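Local coordinates for succinylglutamate desuccinylase/aspartoacylase (Ruegeria sp. TM1040, PDB 3NA6), which probably hydrolyses the amide bond of an N-acyl amino acid, as a member of the succinylglutamate desuccinylase/aspartoacylase family of zinc-dependent hydrolases, at residues G56-D61 / P89-P94; A158-E163 / L186-S191; Y300-S305 / A324-V329. One frame throughout, in Å; residues are numbered along the deposited sequence.

Contact 1 of 3, residues G56-D61 / P89-P94; sequences GANHGD and PYFNYP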
loop_
_atom_site.group_PDB
_atom_site.type_symbol
_atom_site.label_atom_id
_atom_site.label_comp_id
_atom_site.label_asym_id
_atom_site.label_seq_id
_atom_site.Cartn_x
_atom_site.Cartn_y
_atom_site.Cartn_z
ATOM N N GLY A 56 1.968 -2.138 -30.128
ATOM C CA GLY A 56 2.975 -2.539 -29.172
ATOM C C GLY A 56 2.408 -2.417 -27.765
ATOM O O GLY A 56 1.412 -1.789 -27.554
ATOM N N ALA A 57 3.067 -3.043 -26.808
ATOM C CA ALA A 57 2.691 -2.975 -25.413
ATOM C C ALA A 57 1.247 -3.407 -25.156
ATOM O O ALA A 57 0.554 -2.883 -24.302
ATOM C CB ALA A 57 2.997 -1.585 -24.835
ATOM N N ASN A 58 0.828 -4.431 -25.880
ATOM C CA ASN A 58 -0.321 -5.228 -25.511
ATOM C C ASN A 58 -0.169 -5.571 -24.023
ATOM O O ASN A 58 -1.129 -5.476 -23.243
ATOM C CB ASN A 58 -0.337 -6.490 -26.407
ATOM C CG ASN A 58 -1.527 -7.388 -26.164
ATOM O OD1 ASN A 58 -1.920 -7.613 -25.016
ATOM N ND2 ASN A 58 -2.093 -7.968 -27.266
ATOM N N HIS A 59 1.041 -6.000 -23.662
ATOM C CA HIS A 59 1.507 -6.062 -22.266
ATOM C C HIS A 59 2.461 -4.907 -22.032
ATOM O O HIS A 59 3.352 -4.664 -22.844
ATOM C CB HIS A 59 2.245 -7.380 -22.019
ATOM C CG HIS A 59 1.369 -8.580 -22.175
ATOM N ND1 HIS A 59 1.783 -9.737 -22.804
ATOM C CD2 HIS A 59 0.079 -8.784 -21.808
ATOM C CE1 HIS A 59 0.781 -10.607 -22.805
ATOM N NE2 HIS A 59 -0.256 -10.060 -22.186
ATOM N N GLY A 60 2.317 -4.231 -20.902
ATOM C CA GLY A 60 2.985 -2.948 -20.667
ATOM C C GLY A 60 4.478 -3.005 -20.379
ATOM O O GLY A 60 5.127 -1.978 -20.432
ATOM N N ASP A 61 5.007 -4.198 -20.075
ATOM C CA ASP A 61 6.438 -4.398 -19.753
ATOM C C ASP A 61 7.230 -5.083 -20.886
ATOM O O ASP A 61 8.238 -5.790 -20.650
ATOM C CB ASP A 61 6.587 -5.124 -18.397
ATOM C CG ASP A 61 5.951 -6.538 -18.367
ATOM O OD1 ASP A 61 5.163 -6.896 -19.269
ATOM O OD2 ASP A 61 6.272 -7.317 -17.428
ATOM N N PRO A 89 1.591 2.547 -30.389
ATOM C CA PRO A 89 2.784 1.933 -29.765
ATOM C C PRO A 89 2.537 1.383 -28.370
ATOM O O PRO A 89 3.231 0.466 -27.945
ATOM C CB PRO A 89 3.803 3.072 -29.703
ATOM C CG PRO A 89 3.156 4.269 -30.349
ATOM C CD PRO A 89 1.723 3.998 -30.585
ATOM N N TYR A 90 1.575 1.974 -27.665
ATOM C CA TYR A 90 1.245 1.594 -26.304
ATOM C C TYR A 90 -0.233 1.167 -26.230
ATOM O O TYR A 90 -1.108 1.953 -25.946
ATOM C CB TYR A 90 1.538 2.750 -25.354
ATOM C CG TYR A 90 2.840 3.471 -25.535
ATOM C CD1 TYR A 90 4.040 2.791 -25.556
ATOM C CD2 TYR A 90 2.875 4.863 -25.600
ATOM C CE1 TYR A 90 5.283 3.486 -25.663
ATOM C CE2 TYR A 90 4.079 5.567 -25.699
ATOM C CZ TYR A 90 5.295 4.860 -25.754
ATOM O OH TYR A 90 6.492 5.559 -25.853
ATOM N N PHE A 91 -0.484 -0.099 -26.535
ATOM C CA PHE A 91 -1.818 -0.661 -26.713
ATOM C C PHE A 91 -2.571 -0.741 -25.373
ATOM O O PHE A 91 -3.626 -0.153 -25.221
ATOM C CB PHE A 91 -1.609 -2.018 -27.360
ATOM C CG PHE A 91 -2.853 -2.736 -27.853
ATOM C CD1 PHE A 91 -4.092 -2.150 -27.938
ATOM C CD2 PHE A 91 -2.709 -4.048 -28.278
ATOM C CE1 PHE A 91 -5.165 -2.861 -28.408
ATOM C CE2 PHE A 91 -3.782 -4.763 -28.770
ATOM C CZ PHE A 91 -4.997 -4.185 -28.825
ATOM N N ASN A 92 -2.052 -1.455 -24.388
ATOM C CA ASN A 92 -2.617 -1.329 -23.040
ATOM C C ASN A 92 -1.895 -0.187 -22.371
ATOM O O ASN A 92 -0.998 -0.383 -21.531
ATOM C CB ASN A 92 -2.499 -2.596 -22.208
ATOM C CG ASN A 92 -3.315 -2.512 -20.940
ATOM O OD1 ASN A 92 -3.760 -1.415 -20.553
ATOM N ND2 ASN A 92 -3.582 -3.662 -20.318
ATOM N N TYR A 93 -2.315 1.011 -22.738
ATOM C CA TYR A 93 -1.620 2.207 -22.340
ATOM C C TYR A 93 -1.454 2.320 -20.824
ATOM O O TYR A 93 -0.349 2.570 -20.338
ATOM C CB TYR A 93 -2.253 3.445 -22.968
ATOM C CG TYR A 93 -1.534 4.734 -22.601
ATOM C CD1 TYR A 93 -0.196 4.922 -22.902
ATOM C CD2 TYR A 93 -2.196 5.741 -21.925
ATOM C CE1 TYR A 93 0.450 6.086 -22.565
ATOM C CE2 TYR A 93 -1.548 6.903 -21.564
ATOM C CZ TYR A 93 -0.235 7.067 -21.895
ATOM O OH TYR A 93 0.379 8.222 -21.538
ATOM N N PRO A 94 -2.522 2.076 -20.065
ATOM C CA PRO A 94 -2.341 2.126 -18.603
ATOM C C PRO A 94 -1.308 1.140 -18.078
ATOM O O PRO A 94 -0.501 1.525 -17.203
ATOM C CB PRO A 94 -3.751 1.845 -18.071
ATOM C CG PRO A 94 -4.646 2.370 -19.181
ATOM C CD PRO A 94 -3.943 1.911 -20.420
HETATM O O HOH W 1 -2.156 -6.143 -20.825
#
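Gly56, Ala57 and Asn58 lead into the His-x-x-Glu motif of this zinc hydrolase family, and they do so against Phe91 and Asn92, just beyond the ends of the neighbouring parallel strands 51-55 and 83-88. His59 and Glu62 of the motif, together with His145, direct their donor atoms at one vacant point, consistent with a metal site left empty here. Two backbone bonds carry the strand pairing into the loops. Phe91 N donates to Gly56 O at 2.7 Å, with a C=O...donor angle of 165°, so the N-H meets the carbonyl almost head-on. Asn92 N donates to Ala57 O at 3.0 Å, but from above the carbonyl plane, 38° out of it. This change of direction accompanies a turn of the chain at Ala57, whose positive phi puts it in the left-handed region.

Phe91 CB also closes on Gly56 O, at 3.0 Å. With Phe91 CG anti to the backbone N, the ring runs beside the Asn58 side chain, both pointing the same way. Phe91 CD2 lies 3.9 Å from Asn58 CB, and Phe91 CE2 lies 3.9 Å from Asn58 ND2; amide and ring planes stand 79° apart. Asn58 ND2 has its polar partners elsewhere, in Asp143 OD2 and Asn111 OD1, while Tyr195 meets the Phe91 ring edge-to-face. The amide is thus fixed by polar bonds at its tip and by the aromatic ring alongside.

Asn92, the N-cap of helix 93-97, brings its CB to 3.4 Å from Asn58 O. A water completes the join, giving a hydrogen to Asn58 O at 2.7 Å and accepting one from Asn92 ND2 at 2.9 Å.

Contact 2 of 3, residues A158-E163 / L186-S191; sequences AAHILE and LLEIDS
Ala158 CB begins the contact, touching Leu186 CD2 at 4.1 Å in a plain apolar meeting. Ala159 directs its carbonyl across instead: Leu186 N donates to Ala159 O at 3.0 Å, close to the line of the C=O bond (164°). His160 is the bridge partner of Leu186, and their side chains lie side by side on one face of the sheet, where His160 CD2 comes within 3.9 Å of Leu186 CD1. The same ring turns its edge to Leu186 O, which lies in the ring plane, and His160 CA makes a CA-H...O contact with that oxygen at 3.3 Å. Beyond the pair, His160 ND1 is tied to Glu200 OE2 of helix 195-200.

This parallel bridge closes a beta-alpha-beta unit, in which helix 165-178 connects strand 156-160 to its neighbour 182-186. Ile161 N supplies the second backbone bond, reaching Leu186 O at 3.0 Å from well above the carbonyl plane, 59° out of it. Ile161 CG1, anti to the carbonyl carbon (chi1 -65°), packs over the Leu186-Leu187 peptide, within which Leu187 N is buried with no partner. The Ile161 and Leu187 side chains cross at about a right angle. Ile161 O accepts from a water at 2.6 Å, and that water in turn accepts from Glu188 N at 2.9 Å.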
loop_
_atom_site.group_PDB
_atom_site.type_symbol
_atom_site.label_atom_id
_atom_site.label_comp_id
_atom_site.label_asym_id
_atom_site.label_seq_id
_atom_site.Cartn_x
_atom_site.Cartn_y
_atom_site.Cartn_z
ATOM N N ALA A 158 6.122 -15.449 -35.114
ATOM C CA ALA A 158 5.240 -16.609 -35.048
ATOM C C ALA A 158 4.032 -16.460 -35.964
ATOM O O ALA A 158 3.468 -15.374 -36.080
ATOM C CB ALA A 158 4.772 -16.863 -33.628
ATOM N N ALA A 159 3.671 -17.572 -36.600
ATOM C CA ALA A 159 2.455 -17.731 -37.410
ATOM C C ALA A 159 1.662 -18.915 -36.838
ATOM O O ALA A 159 2.269 -19.901 -36.343
ATOM C CB ALA A 159 2.849 -18.063 -38.876
ATOM N N HIS A 160 0.336 -18.865 -36.965
ATOM C CA HIS A 160 -0.510 -19.852 -36.329
ATOM C C HIS A 160 -1.039 -20.914 -37.279
ATOM O O HIS A 160 -1.233 -20.676 -38.467
ATOM C CB HIS A 160 -1.652 -19.174 -35.584
ATOM C CG HIS A 160 -1.195 -18.359 -34.418
ATOM N ND1 HIS A 160 -1.537 -17.030 -34.250
ATOM C CD2 HIS A 160 -0.368 -18.667 -33.388
ATOM C CE1 HIS A 160 -0.953 -16.562 -33.160
ATOM N NE2 HIS A 160 -0.247 -17.538 -32.613
ATOM N N ILE A 161 -1.230 -22.103 -36.718
ATOM C CA ILE A 161 -1.934 -23.175 -37.360
ATOM C C ILE A 161 -3.398 -22.843 -37.175
ATOM O O ILE A 161 -3.877 -22.667 -36.031
ATOM C CB ILE A 161 -1.620 -24.521 -36.708
ATOM C CG1 ILE A 161 -0.137 -24.883 -36.911
ATOM C CG2 ILE A 161 -2.548 -25.621 -37.280
ATOM C CD1 ILE A 161 0.285 -25.062 -38.417
ATOM N N LEU A 162 -4.096 -22.724 -38.306
ATOM C CA LEU A 162 -5.491 -22.317 -38.346
ATOM C C LEU A 162 -6.287 -23.344 -39.146
ATOM O O LEU A 162 -5.755 -24.044 -40.040
ATOM C CB LEU A 162 -5.598 -20.942 -39.033
ATOM C CG LEU A 162 -4.808 -19.784 -38.413
ATOM C CD1 LEU A 162 -4.744 -18.620 -39.369
ATOM C CD2 LEU A 162 -5.425 -19.337 -37.063
ATOM N N GLU A 163 -7.580 -23.386 -38.860
ATOM C CA GLU A 163 -8.517 -24.163 -39.674
ATOM C C GLU A 163 -8.583 -23.687 -41.117
ATOM O O GLU A 163 -8.712 -24.505 -42.017
ATOM C CB GLU A 163 -9.940 -24.099 -39.102
ATOM C CG GLU A 163 -10.122 -24.720 -37.709
ATOM C CD GLU A 163 -9.894 -26.225 -37.674
ATOM O OE1 GLU A 163 -9.940 -26.880 -38.745
ATOM O OE2 GLU A 163 -9.677 -26.757 -36.564
ATOM N N LEU A 186 2.938 -22.463 -35.029
ATOM C CA LEU A 186 2.414 -23.244 -33.911
ATOM C C LEU A 186 0.890 -23.128 -33.776
ATOM O O LEU A 186 0.304 -22.095 -34.090
ATOM C CB LEU A 186 3.045 -22.722 -32.625
ATOM C CG LEU A 186 2.687 -21.258 -32.308
ATOM C CD1 LEU A 186 1.623 -21.250 -31.258
ATOM C CD2 LEU A 186 3.858 -20.449 -31.810
ATOM N N LEU A 187 0.275 -24.183 -33.261
ATOM C CA LEU A 187 -1.118 -24.163 -32.872
ATOM C C LEU A 187 -1.210 -23.489 -31.526
ATOM O O LEU A 187 -0.507 -23.858 -30.624
ATOM C CB LEU A 187 -1.632 -25.601 -32.769
ATOM C CG LEU A 187 -3.100 -25.800 -32.397
ATOM C CD1 LEU A 187 -4.085 -25.154 -33.423
ATOM C CD2 LEU A 187 -3.321 -27.301 -32.284
ATOM N N GLU A 188 -2.062 -22.482 -31.399
ATOM C CA GLU A 188 -2.284 -21.798 -30.137
ATOM C C GLU A 188 -3.258 -22.621 -29.303
ATOM O O GLU A 188 -4.403 -22.794 -29.693
ATOM C CB GLU A 188 -2.861 -20.414 -30.408
ATOM C CG GLU A 188 -3.199 -19.596 -29.196
ATOM C CD GLU A 188 -2.033 -19.463 -28.220
ATOM O OE1 GLU A 188 -0.956 -18.994 -28.653
ATOM O OE2 GLU A 188 -2.209 -19.842 -27.028
ATOM N N ILE A 189 -2.777 -23.133 -28.169
ATOM C CA ILE A 189 -3.572 -23.947 -27.239
ATOM C C ILE A 189 -4.727 -23.111 -26.655
ATOM O O ILE A 189 -5.890 -23.519 -26.699
ATOM C CB ILE A 189 -2.672 -24.503 -26.093
ATOM N N ASP A 190 -4.395 -21.906 -26.198
ATOM C CA ASP A 190 -5.306 -21.043 -25.430
ATOM C C ASP A 190 -5.931 -19.884 -26.237
ATOM O O ASP A 190 -5.795 -18.717 -25.859
ATOM C CB ASP A 190 -4.518 -20.456 -24.239
ATOM C CG ASP A 190 -4.968 -21.013 -22.912
ATOM O OD1 ASP A 190 -6.112 -20.699 -22.517
ATOM O OD2 ASP A 190 -4.181 -21.749 -22.268
ATOM N N SER A 191 -6.652 -20.193 -27.310
ATOM C CA SER A 191 -7.043 -19.145 -28.263
ATOM C C SER A 191 -8.186 -18.242 -27.814
ATOM O O SER A 191 -8.305 -17.155 -28.350
ATOM C CB SER A 191 -7.389 -19.741 -29.641
ATOM O OG SER A 191 -8.566 -20.521 -29.547
HETATM O O HOH W 2 -3.359 -21.485 -33.746
#

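Contact 3 of 3, residues Y300-S305 / A324-V329; sequences YRARRS and AVIGVV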
loop_
_atom_site.group_PDB
_atom_site.type_symbol
_atom_site.label_atom_id
_atom_site.label_comp_id
_atom_site.label_asym_id
_atom_site.label_seq_id
_atom_site.Cartn_x
_atom_site.Cartn_y
_atom_site.Cartn_z
ATOM N N TYR A 300 16.282 -29.386 -12.295
ATOM C CA TYR A 300 15.341 -29.551 -13.381
ATOM C C TYR A 300 16.142 -29.969 -14.622
ATOM O O TYR A 300 17.097 -29.286 -15.024
ATOM C CB TYR A 300 14.471 -28.285 -13.543
ATOM C CG TYR A 300 13.566 -28.109 -12.321
ATOM C CD1 TYR A 300 12.381 -28.840 -12.211
ATOM C CD2 TYR A 300 13.928 -27.294 -11.240
ATOM C CE1 TYR A 300 11.558 -28.732 -11.078
ATOM C CE2 TYR A 300 13.091 -27.170 -10.086
ATOM C CZ TYR A 300 11.929 -27.916 -10.009
ATOM O OH TYR A 300 11.071 -27.838 -8.916
ATOM N N ARG A 301 15.785 -31.135 -15.172
ATOM C CA ARG A 301 16.529 -31.760 -16.276
ATOM C C ARG A 301 15.745 -31.747 -17.588
ATOM O O ARG A 301 14.516 -31.706 -17.577
ATOM C CB ARG A 301 16.931 -33.180 -15.893
ATOM C CG ARG A 301 18.019 -33.166 -14.866
ATOM C CD ARG A 301 18.543 -34.529 -14.494
ATOM N NE ARG A 301 19.553 -34.337 -13.457
ATOM C CZ ARG A 301 20.829 -34.062 -13.693
ATOM N NH1 ARG A 301 21.297 -34.000 -14.937
ATOM N NH2 ARG A 301 21.642 -33.870 -12.676
ATOM N N ALA A 302 16.458 -31.724 -18.714
ATOM C CA ALA A 302 15.799 -31.672 -20.020
ATOM C C ALA A 302 15.143 -33.023 -20.308
ATOM O O ALA A 302 15.750 -34.081 -20.102
ATOM C CB ALA A 302 16.778 -31.294 -21.114
ATOM N N ARG A 303 13.883 -32.968 -20.718
ATOM C CA ARG A 303 13.086 -34.154 -21.036
ATOM C C ARG A 303 13.420 -34.674 -22.442
ATOM O O ARG A 303 13.135 -35.822 -22.766
ATOM C CB ARG A 303 11.586 -33.835 -20.915
ATOM C CG ARG A 303 10.990 -33.060 -22.116
ATOM C CD ARG A 303 9.731 -32.251 -21.743
ATOM N NE ARG A 303 9.273 -31.387 -22.835
ATOM C CZ ARG A 303 8.628 -31.803 -23.929
ATOM N NH1 ARG A 303 8.356 -33.087 -24.118
ATOM N NH2 ARG A 303 8.256 -30.931 -24.855
ATOM N N ARG A 304 14.037 -33.826 -23.257
ATOM C CA ARG A 304 14.498 -34.195 -24.600
ATOM C C ARG A 304 15.607 -33.252 -25.071
ATOM O O ARG A 304 15.834 -32.191 -24.479
ATOM C CB ARG A 304 13.341 -34.069 -25.567
ATOM C CG ARG A 304 12.863 -32.632 -25.659
ATOM C CD ARG A 304 11.640 -32.529 -26.511
ATOM N NE ARG A 304 11.272 -31.139 -26.711
ATOM C CZ ARG A 304 10.610 -30.680 -27.773
ATOM N NH1 ARG A 304 10.228 -31.504 -28.754
ATOM N NH2 ARG A 304 10.338 -29.382 -27.868
ATOM N N SER A 305 16.262 -33.603 -26.164
ATOM C CA SER A 305 17.332 -32.786 -26.683
ATOM C C SER A 305 16.791 -31.569 -27.423
ATOM O O SER A 305 15.704 -31.589 -27.989
ATOM C CB SER A 305 18.223 -33.607 -27.595
ATOM O OG SER A 305 18.777 -34.695 -26.866
ATOM N N ALA A 324 11.857 -22.957 -17.727
ATOM C CA ALA A 324 12.524 -23.014 -19.001
ATOM C C ALA A 324 11.697 -23.839 -19.966
ATOM O O ALA A 324 10.880 -24.681 -19.550
ATOM C CB ALA A 324 13.889 -23.652 -18.834
ATOM N N VAL A 325 11.900 -23.587 -21.256
ATOM C CA VAL A 325 11.279 -24.396 -22.292
ATOM C C VAL A 325 12.372 -24.767 -23.282
ATOM O O VAL A 325 13.138 -23.899 -23.711
ATOM C CB VAL A 325 10.169 -23.617 -23.035
ATOM C CG1 VAL A 325 9.642 -24.443 -24.259
ATOM C CG2 VAL A 325 9.039 -23.230 -22.072
ATOM N N ILE A 326 12.453 -26.056 -23.618
ATOM C CA ILE A 326 13.428 -26.578 -24.585
ATOM C C ILE A 326 12.751 -26.757 -25.941
ATOM O O ILE A 326 11.767 -27.475 -26.056
ATOM C CB ILE A 326 14.010 -27.933 -24.114
ATOM C CG1 ILE A 326 14.693 -27.783 -22.754
ATOM C CG2 ILE A 326 14.992 -28.510 -25.175
ATOM C CD1 ILE A 326 15.773 -26.587 -22.637
ATOM N N GLY A 327 13.251 -26.090 -26.966
ATOM C CA GLY A 327 12.677 -26.212 -28.315
ATOM C C GLY A 327 13.560 -27.084 -29.187
ATOM O O GLY A 327 14.672 -27.425 -28.791
ATOM N N VAL A 328 13.085 -27.425 -30.383
ATOM C CA VAL A 328 13.819 -28.305 -31.296
ATOM C C VAL A 328 14.002 -27.632 -32.653
ATOM O O VAL A 328 13.040 -27.181 -33.249
ATOM C CB VAL A 328 13.106 -29.665 -31.433
ATOM C CG1 VAL A 328 13.910 -30.634 -32.316
ATOM C CG2 VAL A 328 12.913 -30.287 -30.043
ATOM N N VAL A 329 15.248 -27.519 -33.110
ATOM C CA VAL A 329 15.552 -26.909 -34.423
ATOM C C VAL A 329 15.142 -27.854 -35.546
ATOM O O VAL A 329 15.494 -29.029 -35.521
ATOM C CB VAL A 329 17.054 -26.564 -34.569
ATOM C CG1 VAL A 329 17.380 -26.175 -36.007
ATOM C CG2 VAL A 329 17.432 -25.453 -33.589
HETATM O O HOH W 3 10.831 -28.302 -22.341
#
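Arg304 reaches across to Ile326 and Val328, and its side chain makes the one direct hydrogen bond across this contact, while Ile326 and Val328 supply the apolar surface. From CB the chain sets off with CG between the backbone N and the carbonyl carbon (chi1 63°), then runs extended as far as NE. The guanidinium beyond NE lies against Ile326 and Val328. NE lies 3.8 Å from Val328 CG2 and is buried with no partner in the model. CZ sits more tightly against the same methyl, 3.3 Å from Val328 CG2, which stands over the centre of the guanidinium face. NH1 is 3.2 Å from Val328 CG2. NH2 forms the hydrogen bond, to Ile326 O at 3.0 Å with an N-H...O angle of 161°; the oxygen lies close to the guanidinium plane, at its edge. The face opposite Val328 is met by Arg303 NH2, offset toward the rim, and Arg303 in turn forms a cation-pi pair with Tyr259.

Backbones stay apart here: the CA atoms of Ala302 and Ile326 are 7.2 Å from each other, and no main-chain bond joins the segments. Strand 298-301 belongs to a four-stranded antiparallel sheet and strand 322-327 to a separate five-stranded one, so side chains bridge two sheets of the C-terminal beta region. On the Ala302 side the packing is apolar, with Ala302 CB facing Ile326 CG1 at 4.4 Å. Water is also involved, accepting from Ile326 N at 3.1 Å and only weakly from Arg303 NE.

The cation is therefore held by a neutral carbonyl at its edge and a methyl on one face. With a second guanidinium against the other face, the two like charges would be expected to repel, a cost that the Ile326 carbonyl on Arg304 and the Tyr259 ring on Arg303 may offset.

Contact 1 is fully buried, whereas contacts 2 and 3 are partly buried, and contact 2 reaches the surface at Leu187. Contacts 1 and 2 share the large mixed sheet of the catalytic domain: contact 2 keeps the last bridge of two parallel strands and contact 1 extends such a pairing into the loops beyond, each through two backbone hydrogen bonds and a bridging water. Their centres lie 22 Å apart. Contact 3 belongs to the C-terminal beta region, its centre 21 Å from that of contact 2 and 31 Å from that of contact 1; it joins strands of different sheets, so a side-chain-to-carbonyl bond and apolar packing replace main-chain pairing. Of the three, contact 1 alone includes a residue of the possible metal site.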